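Local atomic coordinates of putative ferredoxin (Hydrogenobacter thermophilus, PDB entry 7M1O), a protein that binds a [4Fe-4S] cluster and, as a ferredoxin, probably serves as a small one-electron carrier. Residues 23-28 against 53-58. Sequence-based numbering, arbitrary orientation.
Sequences PEVYKN and QEVKEV
Val25 and Val55 mark where the chain entering strand 26-28 comes closest to helix 52-61, their CA atoms 7.7 Å apart, too far for backbone pairing, so side chains alone join the two in the buried core of this single-cluster [4Fe-4S] ferredoxin fold. Two successive residues reach across to valines one helical turn apart. From Val25, CG2 meets CG2 of Val55 at 3.7 Å, the two side chains crossing at about a right angle. Tyr26 goes further: with CG anti to its carbonyl carbon (chi1 -51°), the ring extends toward the helix and its far end comes up against both Val55 and Val58. Val58 comes from the opposite direction, its CG2 3.8 Å from Tyr26 CE2 and oblique to the ring. One face of that ring is packed by its own neighbour, Val25 CG1, which sits 3.4 Å above the plane over the centre. Outside these two segments, Tyr26 also packs on Cys18 of helix 17-21, a cluster ligand, and the side chain of Val58 is about 6 Å from the [4Fe-4S] cluster, so this packing borders the cofactor site. The phenol oxygen is buried but satisfied by a hydrogen bond to Thr5 OG1 on strand 3-7, while Val55 CG1 rests 3.5 Å from Tyr26 OH.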
# COMPACT_ATOMS: atom_id res chain seq x y z
N PRO A 23 8.90 -1.67 0.85
CA PRO A 23 8.91 -1.55 2.31
C PRO A 23 8.90 -0.09 2.77
O PRO A 23 8.63 0.18 3.94
CB PRO A 23 10.20 -2.26 2.72
CG PRO A 23 11.06 -2.21 1.51
CD PRO A 23 10.13 -2.30 0.34
N GLU A 24 9.21 0.83 1.86
CA GLU A 24 9.15 2.25 2.16
C GLU A 24 7.71 2.70 2.41
O GLU A 24 7.48 3.66 3.14
CB GLU A 24 9.75 3.08 1.02
CG GLU A 24 11.19 2.72 0.65
CD GLU A 24 11.28 1.71 -0.48
OE1 GLU A 24 10.36 0.87 -0.60
OE2 GLU A 24 12.27 1.75 -1.23
N VAL A 25 6.76 1.98 1.81
CA VAL A 25 5.35 2.38 1.84
C VAL A 25 4.47 1.39 2.61
O VAL A 25 3.57 1.81 3.33
CB VAL A 25 4.79 2.54 0.41
CG1 VAL A 25 3.32 2.93 0.43
CG2 VAL A 25 5.59 3.59 -0.35
N TYR A 26 4.74 0.10 2.45
CA TYR A 26 3.90 -0.94 3.05
C TYR A 26 4.68 -1.83 4.01
O TYR A 26 5.88 -2.03 3.85
CB TYR A 26 3.26 -1.80 1.96
CG TYR A 26 2.57 -0.99 0.89
CD1 TYR A 26 1.28 -0.52 1.07
CD2 TYR A 26 3.21 -0.70 -0.31
CE1 TYR A 26 0.64 0.22 0.09
CE2 TYR A 26 2.59 0.03 -1.29
CZ TYR A 26 1.30 0.49 -1.09
OH TYR A 26 0.69 1.23 -2.07
N LYS A 27 3.98 -2.36 5.00
CA LYS A 27 4.58 -3.29 5.96
C LYS A 27 3.57 -4.36 6.36
O LYS A 27 2.36 -4.16 6.28
CB LYS A 27 5.06 -2.54 7.21
CG LYS A 27 3.93 -2.00 8.08
CD LYS A 27 4.44 -1.14 9.22
CE LYS A 27 3.29 -0.60 10.05
NZ LYS A 27 3.72 0.39 11.09
N ASN A 28 4.09 -5.50 6.78
CA ASN A 28 3.28 -6.53 7.42
C ASN A 28 2.78 -5.97 8.75
O ASN A 28 3.58 -5.60 9.61
CB ASN A 28 4.10 -7.81 7.61
CG ASN A 28 3.28 -8.96 8.17
OD1 ASN A 28 2.26 -8.76 8.83
ND2 ASN A 28 3.74 -10.18 7.91
N GLN A 53 5.82 5.52 -8.90
CA GLN A 53 5.67 4.49 -9.92
C GLN A 53 5.70 3.09 -9.31
O GLN A 53 4.98 2.20 -9.76
CB GLN A 53 6.76 4.62 -10.99
CG GLN A 53 6.61 5.86 -11.85
CD GLN A 53 7.62 5.92 -12.97
OE1 GLN A 53 8.12 4.90 -13.44
NE2 GLN A 53 7.95 7.14 -13.41
N GLU A 54 6.54 2.90 -8.30
CA GLU A 54 6.57 1.64 -7.57
C GLU A 54 5.22 1.36 -6.92
O GLU A 54 4.68 0.26 -7.03
CB GLU A 54 7.67 1.66 -6.50
CG GLU A 54 9.09 1.59 -7.06
CD GLU A 54 9.40 0.25 -7.71
OE1 GLU A 54 8.98 -0.79 -7.16
OE2 GLU A 54 10.05 0.25 -8.78
N VAL A 55 4.67 2.37 -6.26
CA VAL A 55 3.37 2.26 -5.62
C VAL A 55 2.29 1.96 -6.66
O VAL A 55 1.42 1.12 -6.44
CB VAL A 55 3.01 3.54 -4.83
CG1 VAL A 55 1.53 3.59 -4.47
CG2 VAL A 55 3.85 3.62 -3.57
N LYS A 56 2.35 2.65 -7.79
CA LYS A 56 1.36 2.46 -8.84
C LYS A 56 1.44 1.05 -9.42
O LYS A 56 0.43 0.46 -9.78
CB LYS A 56 1.53 3.50 -9.95
CG LYS A 56 1.05 4.90 -9.57
CD LYS A 56 1.13 5.87 -10.74
CE LYS A 56 -0.09 5.75 -11.64
NZ LYS A 56 -0.06 6.75 -12.75
N GLU A 57 2.66 0.52 -9.49
CA GLU A 57 2.86 -0.83 -10.00
C GLU A 57 2.27 -1.89 -9.08
O GLU A 57 1.53 -2.77 -9.53
CB GLU A 57 4.35 -1.10 -10.22
CG GLU A 57 4.90 -0.50 -11.51
CD GLU A 57 6.40 -0.61 -11.62
OE1 GLU A 57 7.00 -1.42 -10.87
OE2 GLU A 57 6.99 0.11 -12.46
N VAL A 58 2.59 -1.83 -7.79
CA VAL A 58 2.08 -2.82 -6.85
C VAL A 58 0.57 -2.70 -6.69
O VAL A 58 -0.11 -3.68 -6.36
CB VAL A 58 2.73 -2.71 -5.46
CG1 VAL A 58 4.23 -2.96 -5.55
CG2 VAL A 58 2.45 -1.35 -4.82